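Beta-lactamase-like protein (Novosphingobium pentaromativorans US6-1, PDB 6AUF) probably hydrolyses beta-lactam antibiotics as a zinc-dependent metallo-beta-lactamase of the B3 type. Local coordinates at residues A[180-193]-A[228-242]. Numbering follows the deposited sequence.
Sequences RETPAHSPGSASWT and RIARIRTGLSRIAQL. With ZN (zinc ion), chain C.
Pro-183 and Ala-184 pack on helix 226-241 around Gly-235 in a buried strand-loop-on-helix contact of the metallo-beta-lactamase fold, where an outer-layer helix backs the loop between strands 175-181 and 190-197. That loop carries His-185, whose NE2 binds zinc together with His-107 and His-109; its beta carbon is directed away from the helix, and the residues just before the metal ligand, Thr-182 to Ala-184, are the ones packed on the helix. Backbone proximity is the first evidence: Thr-182 CA and Gly-235 CA lie 3.7 Å apart, the helix having no side chain there. Beside them Ala-184 CB meets Leu-236 CD2 at 3.8 Å, and Leu-242 CD1 reaches Ser-191 CB on the second strand. Three arginines of the helix, Arg-228, Arg-231 and Arg-238, supply the polar contacts. Pro-183, centre of an inverse gamma turn, offers its carbonyl O to both NH1 and NH2 of Arg-228, each at 2.9 Å; the acceptor lies near the guanidinium plane, and bends at chi2 (94°) and chi3 bring that end-on grip round. Arg-231 lays one guanidinium face on Pro-183 CG while its NH2 forms a salt bridge to Glu-181 OE2 (3.1 Å), approaching from above the carboxylate plane; Ser-132 holds the other oxygen, OE1. Arg-180 and Arg-238 cross at about a right angle, with Arg-238 CG over one face of the Arg-180 guanidinium, whose NE pairs with Asp-166. The side chain of Arg-238, extended from CG to NE, delivers NH1 almost straight (175°) to Glu-181 O at 3.0 Å.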
loop_
_atom_site.group_PDB
_atom_site.type_symbol
_atom_site.label_atom_id
_atom_site.label_comp_id
_atom_site.label_asym_id
_atom_site.label_seq_id
_atom_site.Cartn_x
_atom_site.Cartn_y
_atom_site.Cartn_z
ATOM N N ARG A 180 -5.494 -0.881 9.791
ATOM C CA ARG A 180 -5.274 0.224 10.700
ATOM C C ARG A 180 -5.318 1.513 9.893
ATOM O O ARG A 180 -4.663 1.610 8.845
ATOM C CB ARG A 180 -3.920 0.127 11.422
ATOM C CG ARG A 180 -3.757 -0.983 12.473
ATOM C CD ARG A 180 -4.843 -1.045 13.503
ATOM N NE ARG A 180 -5.014 0.209 14.239
ATOM C CZ ARG A 180 -4.573 0.435 15.477
ATOM N NH1 ARG A 180 -3.903 -0.503 16.135
ATOM N NH2 ARG A 180 -4.798 1.611 16.068
ATOM N N GLU A 181 -6.072 2.504 10.385
ATOM C CA GLU A 181 -5.946 3.856 9.847
ATOM C C GLU A 181 -4.594 4.437 10.255
ATOM O O GLU A 181 -4.289 4.541 11.452
ATOM C CB GLU A 181 -7.091 4.749 10.317
ATOM C CG GLU A 181 -8.290 4.697 9.373
ATOM C CD GLU A 181 -9.356 5.722 9.698
ATOM O OE1 GLU A 181 -10.263 5.961 8.859
ATOM O OE2 GLU A 181 -9.275 6.293 10.799
ATOM N N THR A 182 -3.787 4.811 9.260
ATOM C CA THR A 182 -2.393 5.227 9.461
ATOM C C THR A 182 -2.131 6.506 8.668
ATOM O O THR A 182 -1.371 6.501 7.694
ATOM C CB THR A 182 -1.423 4.107 9.044
ATOM O OG1 THR A 182 -1.644 3.748 7.667
ATOM C CG2 THR A 182 -1.651 2.872 9.875
ATOM N N PRO A 183 -2.724 7.633 9.072
ATOM C CA PRO A 183 -2.841 8.775 8.150
ATOM C C PRO A 183 -1.613 9.671 8.071
ATOM O O PRO A 183 -1.753 10.900 8.083
ATOM C CB PRO A 183 -4.046 9.548 8.715
ATOM C CG PRO A 183 -4.681 8.603 9.723
ATOM C CD PRO A 183 -3.538 7.845 10.278
ATOM N N ALA A 184 -0.416 9.075 7.962
ATOM C CA ALA A 184 0.805 9.866 7.895
ATOM C C ALA A 184 0.983 10.514 6.527
ATOM O O ALA A 184 1.362 11.686 6.441
ATOM C CB ALA A 184 2.009 9.004 8.247
ATOM N N HIS A 185 0.702 9.783 5.452
ATOM C CA HIS A 185 1.047 10.247 4.117
ATOM C C HIS A 185 -0.113 10.962 3.449
ATOM O O HIS A 185 0.105 11.896 2.666
ATOM C CB HIS A 185 1.532 9.059 3.259
ATOM C CG HIS A 185 1.526 9.328 1.779
ATOM N ND1 HIS A 185 2.538 10.007 1.133
ATOM C CD2 HIS A 185 0.614 9.029 0.826
ATOM C CE1 HIS A 185 2.255 10.108 -0.154
ATOM N NE2 HIS A 185 1.094 9.521 -0.365
ATOM N N SER A 186 -1.333 10.540 3.752
ATOM C CA SER A 186 -2.549 11.136 3.222
ATOM C C SER A 186 -3.648 10.944 4.251
ATOM O O SER A 186 -3.502 10.152 5.190
ATOM C CB SER A 186 -2.949 10.482 1.901
ATOM O OG SER A 186 -3.432 9.177 2.167
ATOM N N PRO A 187 -4.778 11.631 4.098
ATOM C CA PRO A 187 -5.863 11.424 5.067
ATOM C C PRO A 187 -6.398 10.007 5.079
ATOM O O PRO A 187 -6.733 9.489 6.157
ATOM C CB PRO A 187 -6.920 12.442 4.620
ATOM C CG PRO A 187 -6.112 13.537 3.990
ATOM C CD PRO A 187 -5.007 12.821 3.260
ATOM N N GLY A 188 -6.484 9.360 3.913
ATOM C CA GLY A 188 -7.072 8.045 3.772
ATOM C C GLY A 188 -6.107 6.893 3.946
ATOM O O GLY A 188 -6.485 5.735 3.733
ATOM N N SER A 189 -4.866 7.172 4.336
ATOM C CA SER A 189 -3.851 6.127 4.382
ATOM C C SER A 189 -4.250 4.995 5.326
ATOM O O SER A 189 -4.705 5.223 6.455
ATOM C CB SER A 189 -2.514 6.720 4.810
ATOM O OG SER A 189 -1.698 5.690 5.328
ATOM N N ALA A 190 -4.073 3.768 4.851
ATOM C CA ALA A 190 -4.344 2.559 5.607
ATOM C C ALA A 190 -3.157 1.609 5.508
ATOM O O ALA A 190 -2.431 1.584 4.512
ATOM C CB ALA A 190 -5.593 1.857 5.102
ATOM N N SER A 191 -2.962 0.834 6.567
ATOM C CA SER A 191 -1.951 -0.205 6.620
ATOM C C SER A 191 -2.628 -1.514 6.997
ATOM O O SER A 191 -3.600 -1.528 7.763
ATOM C CB SER A 191 -0.853 0.133 7.628
ATOM O OG SER A 191 -0.020 1.156 7.113
ATOM N N TRP A 192 -2.112 -2.612 6.445
ATOM C CA TRP A 192 -2.757 -3.907 6.545
ATOM C C TRP A 192 -1.816 -4.943 7.149
ATOM O O TRP A 192 -0.594 -4.868 6.991
ATOM C CB TRP A 192 -3.231 -4.359 5.174
ATOM C CG TRP A 192 -4.328 -3.506 4.606
ATOM C CD1 TRP A 192 -4.182 -2.389 3.834
ATOM C CD2 TRP A 192 -5.739 -3.714 4.747
ATOM N NE1 TRP A 192 -5.413 -1.888 3.487
ATOM C CE2 TRP A 192 -6.386 -2.684 4.035
ATOM C CE3 TRP A 192 -6.517 -4.659 5.422
ATOM C CZ2 TRP A 192 -7.780 -2.577 3.969
ATOM C CZ3 TRP A 192 -7.909 -4.549 5.359
ATOM C CH2 TRP A 192 -8.521 -3.519 4.635
ATOM N N THR A 193 -2.407 -5.941 7.805
ATOM C CA THR A 193 -1.656 -6.886 8.621
ATOM C C THR A 193 -2.357 -8.243 8.584
ATOM O O THR A 193 -3.586 -8.310 8.712
ATOM C CB THR A 193 -1.535 -6.319 10.057
ATOM O OG1 THR A 193 -0.156 -6.117 10.388
ATOM C CG2 THR A 193 -2.236 -7.183 11.123
ATOM N N ARG A 228 -4.222 17.760 10.391
ATOM C CA ARG A 228 -3.303 16.934 9.616
ATOM C C ARG A 228 -2.107 16.499 10.449
ATOM O O ARG A 228 -1.691 15.333 10.390
ATOM C CB ARG A 228 -2.832 17.697 8.379
ATOM C CG ARG A 228 -1.877 16.914 7.484
ATOM C CD ARG A 228 -2.607 16.166 6.336
ATOM N NE ARG A 228 -3.412 15.049 6.827
ATOM C CZ ARG A 228 -2.940 13.829 7.094
ATOM N NH1 ARG A 228 -1.643 13.536 6.919
ATOM N NH2 ARG A 228 -3.776 12.898 7.557
ATOM N N ILE A 229 -1.527 17.423 11.221
ATOM C CA ILE A 229 -0.359 17.075 12.029
ATOM C C ILE A 229 -0.726 16.024 13.065
ATOM O O ILE A 229 0.060 15.113 13.354
ATOM C CB ILE A 229 0.245 18.328 12.695
ATOM C CG1 ILE A 229 0.774 19.308 11.646
ATOM C CG2 ILE A 229 1.340 17.934 13.696
ATOM C CD1 ILE A 229 1.585 20.437 12.230
ATOM N N ALA A 230 -1.910 16.145 13.665
ATOM C CA ALA A 230 -2.286 15.185 14.698
ATOM C C ALA A 230 -2.552 13.820 14.084
ATOM O O ALA A 230 -2.176 12.791 14.653
ATOM C CB ALA A 230 -3.511 15.684 15.476
ATOM N N ARG A 231 -3.212 13.800 12.926
ATOM C CA ARG A 231 -3.400 12.553 12.193
ATOM C C ARG A 231 -2.063 11.925 11.789
ATOM O O ARG A 231 -1.907 10.702 11.852
ATOM C CB ARG A 231 -4.287 12.810 10.978
ATOM C CG ARG A 231 -5.723 13.124 11.367
ATOM C CD ARG A 231 -6.308 11.928 12.082
ATOM N NE ARG A 231 -6.885 10.979 11.140
ATOM C CZ ARG A 231 -7.342 9.773 11.477
ATOM N NH1 ARG A 231 -7.264 9.345 12.739
ATOM N NH2 ARG A 231 -7.879 8.997 10.545
ATOM N N ILE A 232 -1.073 12.740 11.403
ATOM C CA ILE A 232 0.239 12.179 11.081
ATOM C C ILE A 232 0.827 11.464 12.293
ATOM O O ILE A 232 1.264 10.310 12.208
ATOM C CB ILE A 232 1.187 13.267 10.547
ATOM C CG1 ILE A 232 0.707 13.760 9.177
ATOM C CG2 ILE A 232 2.614 12.722 10.461
ATOM C CD1 ILE A 232 1.284 15.110 8.754
ATOM N N ARG A 233 0.844 12.135 13.439
ATOM C CA ARG A 233 1.386 11.513 14.640
ATOM C C ARG A 233 0.689 10.192 14.948
ATOM O O ARG A 233 1.339 9.207 15.328
ATOM C CB ARG A 233 1.262 12.492 15.805
ATOM C CG ARG A 233 1.873 13.822 15.466
ATOM C CD ARG A 233 2.865 14.241 16.511
ATOM N NE ARG A 233 3.265 15.629 16.326
ATOM C CZ ARG A 233 4.448 16.007 15.858
ATOM N NH1 ARG A 233 5.357 15.092 15.538
ATOM N NH2 ARG A 233 4.722 17.300 15.721
ATOM N N THR A 234 -0.634 10.156 14.796
ATOM C CA THR A 234 -1.375 8.919 15.015
ATOM C C THR A 234 -0.925 7.837 14.050
ATOM O O THR A 234 -0.758 6.678 14.443
ATOM C CB THR A 234 -2.881 9.163 14.857
ATOM O OG1 THR A 234 -3.342 10.001 15.918
ATOM C CG2 THR A 234 -3.689 7.818 14.872
ATOM N N GLY A 235 -0.738 8.201 12.780
ATOM C CA GLY A 235 -0.362 7.221 11.781
ATOM C C GLY A 235 1.033 6.669 12.019
ATOM O O GLY A 235 1.255 5.456 11.944
ATOM N N LEU A 236 1.994 7.556 12.304
ATOM C CA LEU A 236 3.342 7.091 12.611
ATOM C C LEU A 236 3.319 6.129 13.786
ATOM O O LEU A 236 4.013 5.098 13.787
ATOM C CB LEU A 236 4.252 8.271 12.922
ATOM C CG LEU A 236 4.390 9.262 11.784
ATOM C CD1 LEU A 236 5.271 10.443 12.200
ATOM C CD2 LEU A 236 4.954 8.536 10.586
ATOM N N SER A 237 2.511 6.447 14.792
ATOM C CA SER A 237 2.481 5.625 15.988
ATOM C C SER A 237 1.896 4.253 15.686
ATOM O O SER A 237 2.425 3.236 16.144
ATOM C CB SER A 237 1.702 6.343 17.093
ATOM O OG SER A 237 1.206 5.413 18.038
ATOM N N ARG A 238 0.826 4.201 14.894
ATOM C CA ARG A 238 0.242 2.910 14.540
ATOM C C ARG A 238 1.155 2.103 13.616
ATOM O O ARG A 238 1.270 0.880 13.767
ATOM C CB ARG A 238 -1.131 3.122 13.906
ATOM C CG ARG A 238 -2.193 3.527 14.967
ATOM C CD ARG A 238 -3.457 4.056 14.338
ATOM N NE ARG A 238 -4.399 4.521 15.342
ATOM C CZ ARG A 238 -5.561 5.107 15.070
ATOM N NH1 ARG A 238 -5.952 5.298 13.823
ATOM N NH2 ARG A 238 -6.334 5.499 16.058
ATOM N N ILE A 239 1.798 2.761 12.648
ATOM C CA ILE A 239 2.686 2.051 11.743
ATOM C C ILE A 239 3.794 1.372 12.536
ATOM O O ILE A 239 4.143 0.206 12.284
ATOM C CB ILE A 239 3.252 3.014 10.680
ATOM C CG1 ILE A 239 2.222 3.306 9.601
ATOM C CG2 ILE A 239 4.515 2.432 10.036
ATOM C CD1 ILE A 239 2.676 4.407 8.667
ATOM N N ALA A 240 4.342 2.084 13.524
ATOM C CA ALA A 240 5.500 1.586 14.247
ATOM C C ALA A 240 5.159 0.374 15.096
ATOM O O ALA A 240 6.062 -0.405 15.439
ATOM C CB ALA A 240 6.087 2.693 15.124
ATOM N N GLN A 241 3.878 0.186 15.408
ATOM C CA GLN A 241 3.433 -0.858 16.314
ATOM C C GLN A 241 2.704 -1.990 15.615
ATOM O O GLN A 241 2.221 -2.903 16.295
ATOM C CB GLN A 241 2.526 -0.255 17.398
ATOM C CG GLN A 241 3.302 0.284 18.575
ATOM C CD GLN A 241 2.706 1.549 19.097
ATOM O OE1 GLN A 241 3.153 2.649 18.745
ATOM N NE2 GLN A 241 1.677 1.415 19.936
ATOM N N LEU A 242 2.588 -1.944 14.292
ATOM C CA LEU A 242 2.013 -3.058 13.542
ATOM C C LEU A 242 2.736 -4.357 13.886
ATOM O O LEU A 242 3.968 -4.359 14.027
ATOM C CB LEU A 242 2.132 -2.807 12.036
ATOM C CG LEU A 242 1.518 -1.536 11.466
ATOM C CD1 LEU A 242 1.734 -1.444 9.960
ATOM C CD2 LEU A 242 0.011 -1.476 11.834
HETATM ZN ZN ZN C . 0.594 8.902 -2.287
HETATM O O HOH W 1 -8.392 6.648 13.042
HETATM O O HOH W 2 0.763 14.327 5.273
HETATM O O HOH W 3 -7.662 11.159 8.649
#